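Local structure of cytochrome c' (Thermochromatium tepidum, 3VRC) at residues Tyr16-Trp21 against Ala43-Ala48; Trp21-Ile26 against Asn96-Ala101; Ala28-Glu33 against Asn108-Ala113. The protein binds heme c and probably takes part in electron transfer in a purple photosynthetic bacterium. All coordinates share one frame; numbering follows the deposited sequence. Where two conformers were deposited one is given.

Contact 1 (Tyr16-Trp21 against Ala43-Ala48); sequences YAFMAW and ANVVAA. With HEC (heme c), chain L.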
loop_
_atom_site.group_PDB
_atom_site.type_symbol
_atom_site.label_atom_id
_atom_site.label_comp_id
_atom_site.label_asym_id
_atom_site.label_seq_id
_atom_site.Cartn_x
_atom_site.Cartn_y
_atom_site.Cartn_z
ATOM N N TYR B 16 -1.807 -4.574 4.676
ATOM C CA TYR B 16 -1.444 -5.983 4.514
ATOM C C TYR B 16 -1.955 -6.553 3.216
ATOM O O TYR B 16 -1.251 -7.294 2.531
ATOM C CB TYR B 16 -1.992 -6.813 5.718
ATOM C CG TYR B 16 -1.409 -6.463 7.020
ATOM C CD1 TYR B 16 -0.022 -6.453 7.240
ATOM C CD2 TYR B 16 -2.248 -6.161 8.104
ATOM C CE1 TYR B 16 0.522 -6.096 8.474
ATOM C CE2 TYR B 16 -1.710 -5.805 9.332
ATOM C CZ TYR B 16 -0.345 -5.734 9.514
ATOM O OH TYR B 16 0.170 -5.313 10.731
ATOM N N ALA B 17 -3.208 -6.257 2.826
ATOM C CA ALA B 17 -3.771 -6.790 1.600
ATOM C C ALA B 17 -2.954 -6.307 0.403
ATOM O O ALA B 17 -2.710 -7.062 -0.531
ATOM C CB ALA B 17 -5.192 -6.329 1.448
ATOM N N PHE B 18 -2.525 -5.030 0.428
ATOM C CA PHE B 18 -1.824 -4.534 -0.721
ATOM C C PHE B 18 -0.418 -5.104 -0.796
ATOM O O PHE B 18 0.085 -5.390 -1.899
ATOM C CB PHE B 18 -1.840 -2.973 -0.717
ATOM C CG PHE B 18 -1.765 -2.442 -2.111
ATOM C CD1 PHE B 18 -2.857 -2.506 -2.951
ATOM C CD2 PHE B 18 -0.588 -1.891 -2.641
ATOM C CE1 PHE B 18 -2.836 -2.044 -4.254
ATOM C CE2 PHE B 18 -0.554 -1.434 -3.936
ATOM C CZ PHE B 18 -1.663 -1.518 -4.753
ATOM N N MET B 19 0.220 -5.310 0.360
ATOM C CA MET B 19 1.521 -6.041 0.366
ATOM C C MET B 19 1.318 -7.415 -0.206
ATOM O O MET B 19 2.175 -7.861 -0.987
ATOM C CB MET B 19 2.107 -6.140 1.745
ATOM C CG MET B 19 2.731 -4.860 2.248
ATOM S SD MET B 19 3.879 -5.110 3.644
ATOM C CE MET B 19 2.733 -5.628 4.927
ATOM N N ALA B 20 0.297 -8.128 0.226
ATOM C CA ALA B 20 0.107 -9.488 -0.235
ATOM C C ALA B 20 -0.050 -9.590 -1.742
ATOM O O ALA B 20 0.511 -10.467 -2.365
ATOM C CB ALA B 20 -1.069 -10.111 0.480
ATOM N N TRP B 21 -0.782 -8.625 -2.328
ATOM C CA TRP B 21 -0.949 -8.651 -3.787
ATOM C C TRP B 21 0.420 -8.511 -4.466
ATOM O O TRP B 21 0.713 -9.240 -5.429
ATOM C CB TRP B 21 -1.852 -7.483 -4.183
ATOM C CG TRP B 21 -2.025 -7.392 -5.664
ATOM C CD1 TRP B 21 -2.367 -8.363 -6.531
ATOM C CD2 TRP B 21 -1.830 -6.222 -6.480
ATOM N NE1 TRP B 21 -2.373 -7.915 -7.831
ATOM C CE2 TRP B 21 -2.067 -6.603 -7.822
ATOM C CE3 TRP B 21 -1.495 -4.890 -6.197
ATOM C CZ2 TRP B 21 -1.962 -5.687 -8.879
ATOM C CZ3 TRP B 21 -1.363 -3.991 -7.246
ATOM C CH2 TRP B 21 -1.603 -4.401 -8.561
ATOM N N ALA B 43 8.277 -5.003 -5.293
ATOM C CA ALA B 43 9.163 -4.962 -4.130
ATOM C C ALA B 43 9.149 -3.588 -3.482
ATOM O O ALA B 43 9.214 -3.469 -2.262
ATOM C CB ALA B 43 10.576 -5.325 -4.537
ATOM N N ASN B 44 9.060 -2.523 -4.310
ATOM C CA ASN B 44 9.020 -1.165 -3.730
ATOM C C ASN B 44 7.745 -0.985 -2.882
ATOM O O ASN B 44 7.825 -0.272 -1.869
ATOM C CB ASN B 44 9.075 -0.127 -4.838
ATOM C CG ASN B 44 10.447 -0.031 -5.469
ATOM O OD1 ASN B 44 11.418 -0.610 -4.983
ATOM N ND2 ASN B 44 10.505 0.723 -6.546
ATOM N N VAL B 45 6.647 -1.575 -3.306
ATOM C CA VAL B 45 5.428 -1.500 -2.484
ATOM C C VAL B 45 5.680 -2.181 -1.132
ATOM O O VAL B 45 5.320 -1.654 -0.063
ATOM C CB VAL B 45 4.232 -2.132 -3.173
ATOM C CG1 VAL B 45 3.071 -2.233 -2.189
ATOM C CG2 VAL B 45 3.807 -1.331 -4.385
ATOM N N VAL B 46 6.235 -3.393 -1.157
ATOM C CA VAL B 46 6.418 -4.123 0.095
ATOM C C VAL B 46 7.328 -3.382 1.000
ATOM O O VAL B 46 7.049 -3.228 2.208
ATOM C CB VAL B 46 6.861 -5.588 -0.203
ATOM C CG1 VAL B 46 7.083 -6.332 1.126
ATOM C CG2 VAL B 46 5.878 -6.315 -1.048
ATOM N N ALA B 47 8.459 -2.862 0.480
ATOM C CA ALA B 47 9.366 -2.076 1.271
ATOM C C ALA B 47 8.697 -0.849 1.855
ATOM O O ALA B 47 8.883 -0.509 3.054
ATOM C CB ALA B 47 10.572 -1.687 0.457
ATOM N N ALA B 48 7.953 -0.127 1.042
ATOM C CA ALA B 48 7.351 1.120 1.510
ATOM C C ALA B 48 6.305 0.816 2.614
ATOM O O ALA B 48 6.303 1.496 3.663
ATOM C CB ALA B 48 6.730 1.912 0.374
HETATM FE FE HEC L . 0.040 -9.639 7.984
HETATM C CHA HEC L . -3.391 -9.593 8.398
HETATM C CHB HEC L . -0.348 -10.303 4.636
HETATM C CHC HEC L . 3.370 -9.126 7.482
HETATM C CHD HEC L . 0.402 -8.970 11.303
HETATM N NA HEC L . -1.587 -9.974 6.743
HETATM C C1A HEC L . -2.899 -9.905 7.090
HETATM C C2A HEC L . -3.717 -10.297 5.999
HETATM C C3A HEC L . -2.853 -10.532 4.894
HETATM C C4A HEC L . -1.542 -10.254 5.425
HETATM C CMA HEC L . -3.187 -10.876 3.496
HETATM C CAA HEC L . -5.196 -10.515 6.051
HETATM C CBA HEC L . -5.980 -9.728 5.115
HETATM C CGA HEC L . -5.745 -8.299 5.456
HETATM O O1A HEC L . -5.620 -7.514 4.449
HETATM O O2A HEC L . -5.744 -7.842 6.606
HETATM N NB HEC L . 1.263 -9.652 6.344
HETATM C C1B HEC L . 0.947 -9.966 5.095
HETATM C C2B HEC L . 2.099 -10.057 4.226
HETATM C C3B HEC L . 3.154 -9.673 5.057
HETATM C C4B HEC L . 2.602 -9.426 6.370
HETATM C CMB HEC L . 2.135 -10.413 2.803
HETATM C CAB HEC L . 4.643 -9.588 4.772
HETATM C CBB HEC L . 5.055 -9.018 3.471
HETATM N NC HEC L . 1.612 -9.131 9.183
HETATM C C1C HEC L . 2.926 -8.994 8.815
HETATM C C2C HEC L . 3.798 -8.750 9.961
HETATM C C3C HEC L . 2.903 -8.691 11.051
HETATM C C4C HEC L . 1.577 -8.953 10.522
HETATM C CMC HEC L . 5.272 -8.642 9.863
HETATM C CAC HEC L . 3.206 -8.493 12.515
HETATM C CBC HEC L . 4.523 -7.851 12.836
HETATM N ND HEC L . -1.210 -9.400 9.542
HETATM C C1D HEC L . -0.903 -9.109 10.829
HETATM C C2D HEC L . -2.053 -8.948 11.665
HETATM C C3D HEC L . -3.144 -9.048 10.842
HETATM C C4D HEC L . -2.579 -9.294 9.505
HETATM C CMD HEC L . -2.043 -8.706 13.160
HETATM C CAD HEC L . -4.601 -8.866 11.140
HETATM C CBD HEC L . -5.001 -7.379 10.940
HETATM C CGD HEC L . -6.434 -7.103 11.363
HETATM O O1D HEC L . -7.323 -7.894 10.933
HETATM O O2D HEC L . -6.642 -6.151 12.131
#
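Tyr16 lays its phenol ring nearly parallel to the heme, whose pyrrole nitrogen ND lies 3.5 Å from the ring plane, over the ring centre. With CG anti to the carbonyl carbon (chi1 -64°), the ring reaches along the macrocycle, so that CD1 stands 3.3 Å from the iron, a carbon where a sixth ligand would otherwise approach. With His125 as axial ligand, this is consistent with the five-coordinate heme of cytochromes c'. Cutting this side chain back to an alanine is likely to uncover that face of the iron and deprive the Tyr58 hydroxyl of its hydrogen bond to Tyr16 OH. Ala17, small enough to sit beside a propionate, has its CB 3.3 Å from heme O1A. Phe18 turns to the other helix: the ring edge at CD2 meets Val45 CG1 at 3.7 Å, the two side chains crossing at about a right angle, and Ser52 of the second subunit packs on both. These two helices, 5-31 and 36-50, are antiparallel neighbours in the four-helix bundle of this family, and they draw close here, with CA of Met19 only 5.3 Å from CA of Val46. Flexible Met19 fills the narrow seam: SD lies 4.0 Å from Val46 O, and the bend at chi3 (-68°) carries CE to 4.1 Å from heme C4B. Ala20, again small, brings CB within 3.8 Å of the heme methyl CMA.

Contact 2 (Trp21-Ile26 against Asn96-Ala101); sequences WNMGKI and NALAAA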
loop_
_atom_site.group_PDB
_atom_site.type_symbol
_atom_site.label_atom_id
_atom_site.label_comp_id
_atom_site.label_asym_id
_atom_site.label_seq_id
_atom_site.Cartn_x
_atom_site.Cartn_y
_atom_site.Cartn_z
ATOM N N TRP B 21 -0.782 -8.625 -2.328
ATOM C CA TRP B 21 -0.949 -8.651 -3.787
ATOM C C TRP B 21 0.420 -8.511 -4.466
ATOM O O TRP B 21 0.713 -9.240 -5.429
ATOM C CB TRP B 21 -1.852 -7.483 -4.183
ATOM C CG TRP B 21 -2.025 -7.392 -5.664
ATOM C CD1 TRP B 21 -2.367 -8.363 -6.531
ATOM C CD2 TRP B 21 -1.830 -6.222 -6.480
ATOM N NE1 TRP B 21 -2.373 -7.915 -7.831
ATOM C CE2 TRP B 21 -2.067 -6.603 -7.822
ATOM C CE3 TRP B 21 -1.495 -4.890 -6.197
ATOM C CZ2 TRP B 21 -1.962 -5.687 -8.879
ATOM C CZ3 TRP B 21 -1.363 -3.991 -7.246
ATOM C CH2 TRP B 21 -1.603 -4.401 -8.561
ATOM N N ASN B 22 1.225 -7.606 -3.976
ATOM C CA ASN B 22 2.558 -7.397 -4.575
ATOM C C ASN B 22 3.509 -8.575 -4.317
ATOM O O ASN B 22 4.263 -8.947 -5.217
ATOM C CB ASN B 22 3.078 -6.047 -4.130
ATOM C CG ASN B 22 2.360 -4.948 -4.915
ATOM O OD1 ASN B 22 2.693 -4.720 -6.080
ATOM N ND2 ASN B 22 1.326 -4.344 -4.335
ATOM N N MET B 23 3.450 -9.192 -3.135
ATOM C CA MET B 23 4.202 -10.425 -2.901
ATOM C C MET B 23 3.824 -11.472 -3.915
ATOM O O MET B 23 4.719 -12.166 -4.433
ATOM C CB MET B 23 3.969 -10.944 -1.489
ATOM C CG MET B 23 4.564 -10.083 -0.397
ATOM S SD MET B 23 6.353 -10.159 -0.274
ATOM C CE MET B 23 6.578 -11.752 0.505
ATOM N N GLY B 24 2.534 -11.624 -4.226
ATOM C CA GLY B 24 2.114 -12.619 -5.171
ATOM C C GLY B 24 2.682 -12.375 -6.537
ATOM O O GLY B 24 3.016 -13.337 -7.260
ATOM N N LYS B 25 2.833 -11.109 -6.953
ATOM C CA LYS B 25 3.452 -10.852 -8.254
ATOM C C LYS B 25 4.905 -11.273 -8.226
ATOM O O LYS B 25 5.401 -11.789 -9.255
ATOM C CB LYS B 25 3.347 -9.329 -8.598
ATOM C CG LYS B 25 1.923 -8.877 -8.868
ATOM C CD LYS B 25 1.678 -7.492 -9.396
ATOM C CE LYS B 25 1.683 -6.533 -8.311
ATOM N NZ LYS B 25 1.675 -5.124 -8.777
ATOM N N ILE B 26 5.621 -11.002 -7.148
ATOM C CA ILE B 26 7.030 -11.426 -7.093
ATOM C C ILE B 26 7.133 -12.951 -7.206
ATOM O O ILE B 26 7.944 -13.463 -7.986
ATOM C CB ILE B 26 7.704 -10.878 -5.848
ATOM C CG1 ILE B 26 7.658 -9.357 -5.837
ATOM C CG2 ILE B 26 9.161 -11.402 -5.778
ATOM C CD1 ILE B 26 8.141 -8.710 -4.538
ATOM N N ASN B 96 13.158 -3.916 2.815
ATOM C CA ASN B 96 14.146 -3.044 2.192
ATOM C C ASN B 96 15.200 -3.850 1.414
ATOM O O ASN B 96 15.566 -3.497 0.270
ATOM C CB ASN B 96 14.799 -2.158 3.195
ATOM C CG ASN B 96 13.897 -0.983 3.567
ATOM O OD1 ASN B 96 13.041 -0.557 2.809
ATOM N ND2 ASN B 96 14.194 -0.390 4.693
ATOM N N ALA B 97 15.634 -4.980 1.978
ATOM C CA ALA B 97 16.578 -5.828 1.237
ATOM C C ALA B 97 15.980 -6.428 -0.024
ATOM O O ALA B 97 16.704 -6.595 -1.022
ATOM C CB ALA B 97 17.130 -6.895 2.193
ATOM N N LEU B 98 14.699 -6.730 -0.010
ATOM C CA LEU B 98 14.022 -7.190 -1.209
ATOM C C LEU B 98 13.961 -6.109 -2.278
ATOM O O LEU B 98 14.206 -6.382 -3.456
ATOM C CB LEU B 98 12.639 -7.680 -0.798
ATOM C CG LEU B 98 11.708 -8.090 -1.951
ATOM C CD1 LEU B 98 12.331 -9.181 -2.811
ATOM C CD2 LEU B 98 10.342 -8.475 -1.372
ATOM N N ALA B 99 13.636 -4.869 -1.908
ATOM C CA ALA B 99 13.639 -3.793 -2.887
ATOM C C ALA B 99 15.061 -3.556 -3.444
ATOM O O ALA B 99 15.214 -3.301 -4.637
ATOM C CB ALA B 99 13.089 -2.489 -2.239
ATOM N N ALA B 100 16.080 -3.639 -2.587
ATOM C CA ALA B 100 17.444 -3.496 -3.098
ATOM C C ALA B 100 17.807 -4.652 -4.039
ATOM O O ALA B 100 18.389 -4.398 -5.125
ATOM C CB ALA B 100 18.419 -3.422 -1.925
ATOM N N ALA B 101 17.433 -5.891 -3.734
ATOM C CA ALA B 101 17.688 -7.017 -4.619
ATOM C C ALA B 101 16.954 -6.816 -5.930
ATOM O O ALA B 101 17.519 -7.048 -7.019
ATOM C CB ALA B 101 17.292 -8.320 -3.972
#
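Ala100 N donates a 2.9 Å hydrogen bond to Asn96 O, part of the helical ladder that fixes the turn from which Leu98 reaches across to Ile26 and Met23. The backbones stand well apart, with 10.1 Å between CA of Ile26 and CA of Leu98, so only long side chains can bridge the space. Ile26 and Leu98 do so tip to tip: CD1 of Ile26 touches CD2 of Leu98 at 3.9 Å. With chi1 near 175°, the Leu98 side chain swings CG away from the backbone nitrogen and points its methyls into the interior, while Ile26 extends CG1 and CD1 to meet them. Met23 arrives less closely, its SD 4.5 Å from Leu98 CD2; its pliant thioether chain also touches the heme. Helices 5-31 and 81-103 are thus diagonal partners in the four-helix bundle, and the other two helices fill in at the flanks, with Val110 and Phe114 packing on Ile26 from one and Ala42 from the other. Polar groups stay off this meeting point. Asn22 gives its ND2 to Phe18 O and receives a weak 2.9 Å bond from Lys25 NZ at OD1, while Lys25 CE lies 3.7 Å above the centre of the Trp21 ring in a cation-pi arrangement. Between 21-26 and 96-101 no hydrogen bond forms: adhesion rests on shape and on the exclusion of water, with little directional preference.

Contact 3 (Ala28-Glu33 against Asn108-Ala113); sequences ANLEGE and NAVKSA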
loop_
_atom_site.group_PDB
_atom_site.type_symbol
_atom_site.label_atom_id
_atom_site.label_comp_id
_atom_site.label_asym_id
_atom_site.label_seq_id
_atom_site.Cartn_x
_atom_site.Cartn_y
_atom_site.Cartn_z
ATOM N N ALA B 28 5.121 -14.969 -8.641
ATOM C CA ALA B 28 4.813 -15.369 -10.005
ATOM C C ALA B 28 5.945 -15.170 -10.965
ATOM O O ALA B 28 6.195 -15.981 -11.854
ATOM C CB ALA B 28 3.554 -14.668 -10.519
ATOM N N ASN B 29 6.662 -14.061 -10.804
ATOM C CA ASN B 29 7.835 -13.764 -11.651
ATOM C C ASN B 29 8.964 -14.729 -11.385
ATOM O O ASN B 29 9.718 -15.067 -12.307
ATOM C CB ASN B 29 8.285 -12.337 -11.410
ATOM C CG ASN B 29 7.485 -11.346 -12.238
ATOM O OD1 ASN B 29 7.795 -11.120 -13.406
ATOM N ND2 ASN B 29 6.435 -10.757 -11.666
ATOM N N LEU B 30 9.183 -15.108 -10.122
ATOM C CA LEU B 30 10.203 -16.096 -9.828
ATOM C C LEU B 30 9.879 -17.453 -10.383
ATOM O O LEU B 30 10.839 -18.156 -10.845
ATOM C CB LEU B 30 10.429 -16.150 -8.303
ATOM C CG LEU B 30 11.072 -14.936 -7.678
ATOM C CD1 LEU B 30 10.967 -14.994 -6.173
ATOM C CD2 LEU B 30 12.512 -14.677 -8.163
ATOM N N GLU B 31 8.622 -17.868 -10.356
ATOM C CA GLU B 31 8.221 -19.204 -10.761
ATOM C C GLU B 31 8.119 -19.334 -12.256
ATOM O O GLU B 31 8.188 -20.409 -12.745
ATOM C CB GLU B 31 6.920 -19.555 -10.053
ATOM C CG GLU B 31 7.222 -19.739 -8.564
ATOM C CD GLU B 31 6.066 -20.123 -7.655
ATOM O OE1 GLU B 31 4.897 -20.031 -8.098
ATOM O OE2 GLU B 31 6.363 -20.514 -6.484
ATOM N N GLY B 32 7.939 -18.271 -12.989
ATOM C CA GLY B 32 7.770 -18.274 -14.419
ATOM C C GLY B 32 8.783 -17.381 -15.084
ATOM O O GLY B 32 9.939 -17.335 -14.718
ATOM N N GLU B 33 8.335 -16.623 -16.084
ATOM C CA GLU B 33 9.169 -15.660 -16.763
ATOM C C GLU B 33 9.369 -14.473 -15.835
ATOM O O GLU B 33 8.410 -13.950 -15.248
ATOM C CB GLU B 33 8.548 -15.168 -18.074
ATOM C CG GLU B 33 9.575 -14.339 -18.858
ATOM C CD GLU B 33 9.305 -14.220 -20.364
ATOM O OE1 GLU B 33 8.282 -14.703 -20.898
ATOM O OE2 GLU B 33 10.157 -13.647 -21.078
ATOM N N ASN B 108 17.881 -14.379 -8.965
ATOM C CA ASN B 108 18.463 -15.126 -7.868
ATOM C C ASN B 108 18.545 -14.332 -6.577
ATOM O O ASN B 108 18.295 -14.851 -5.452
ATOM C CB ASN B 108 19.837 -15.722 -8.270
ATOM C CG ASN B 108 20.890 -14.708 -8.768
ATOM O OD1 ASN B 108 20.640 -13.512 -8.981
ATOM N ND2 ASN B 108 22.113 -15.212 -8.976
ATOM N N ALA B 109 18.925 -13.064 -6.672
ATOM C CA ALA B 109 19.026 -12.231 -5.498
ATOM C C ALA B 109 17.650 -11.978 -4.909
ATOM O O ALA B 109 17.441 -11.965 -3.703
ATOM C CB ALA B 109 19.688 -10.906 -5.858
ATOM N N VAL B 110 16.684 -11.726 -5.803
ATOM C CA VAL B 110 15.321 -11.558 -5.370
ATOM C C VAL B 110 14.783 -12.813 -4.736
ATOM O O VAL B 110 14.076 -12.725 -3.727
ATOM C CB VAL B 110 14.461 -11.058 -6.548
ATOM C CG1 VAL B 110 12.956 -11.141 -6.222
ATOM C CG2 VAL B 110 14.857 -9.633 -6.907
ATOM N N LYS B 111 15.094 -13.984 -5.273
ATOM C CA LYS B 111 14.586 -15.207 -4.703
ATOM C C LYS B 111 14.970 -15.309 -3.226
ATOM O O LYS B 111 14.143 -15.667 -2.368
ATOM C CB LYS B 111 15.145 -16.384 -5.507
ATOM C CG LYS B 111 14.623 -17.750 -5.090
ATOM C CD LYS B 111 15.090 -18.879 -6.026
ATOM C CE LYS B 111 16.566 -19.163 -5.761
ATOM N NZ LYS B 111 17.100 -20.332 -6.468
ATOM N N SER B 112 16.236 -15.040 -2.911
ATOM C CA SER B 112 16.688 -15.107 -1.520
ATOM C C SER B 112 15.992 -14.052 -0.663
ATOM O O SER B 112 15.502 -14.353 0.441
ATOM C CB SER B 112 18.229 -14.926 -1.489
ATOM O OG SER B 112 18.653 -14.898 -0.135
ATOM N N ALA B 113 15.958 -12.837 -1.160
ATOM C CA ALA B 113 15.397 -11.757 -0.323
ATOM C C ALA B 113 13.871 -11.979 -0.166
ATOM O O ALA B 113 13.320 -11.688 0.941
ATOM C CB ALA B 113 15.669 -10.429 -0.964
#
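Helix 5-31 ends beside the antiparallel helix 107-128, the CA atoms of Leu30 and Lys111 approaching to 6.8 Å, and Gly32 then leaves the helical conformation with phi -125° and psi -138°, a combination seldom adopted by residues that carry a side chain. Leu30 makes the contact almost alone. Its CG stands anti to the carbonyl carbon (chi1 -69°), and the forked end is pressed against the backbone of the opposing helix: CD1 is 3.9 Å from Lys111 CA, and CD2 is 3.9 Å from Lys111 N. The same CD2 also meets Val110 CG1 at 4.1 Å, the two branched side chains crossing obliquely. A leucine suits the place because its two methyls can straddle a helix surface, one over the alpha carbon and one between neighbouring residues. Val110, compact and beta-branched, faces the interior, where Leu98, Ala101 and Ala102 of helix 81-103 and Val39 of helix 36-50 also pack on it. Lys111 contributes its apolar base, CB lying 4.1 Å from Leu30 CD2, before its chain leads away with a bend further along; the side chain is about 5 Å at its nearest from a bound cadmium ion. The turn after Leu30 is pinned by Asn29, whose ND2 bonds to Lys25 O and Gln38 OE1 and whose OD1 accepts from Asn35 N, while Glu31 forms a salt bridge with Lys27. An amide, donor and acceptor at once, fits that junction. Between 28-33 and 108-113, by contrast, there is no hydrogen bond or salt bridge: the apolar surface of Leu30 covers Val110 and the base of Lys111, and the lysine charge is carried off to the solvent side of the seam.

In the fold
Helix 5-31 runs through all three contacts, using successive parts from its middle to its C-terminal end. Contact 1 closes the shortest loop, to helix 36-50, and sits beside the heme. Contact 2 shares Trp21 with it and spans a far longer loop to helix 81-103; contact 3, at the end of helix 5-31, reaches farther still to helix 107-128. Because their segments alternate along the chain, every pair of contacts crosses and none nests. Contacts 1 and 2 touch through Ala47 on Asn96 and Ala99, contacts 2 and 3 through Leu98 on Ala113 and Ile26 on Val110. Together they bind the first helix to each of the other three long helices.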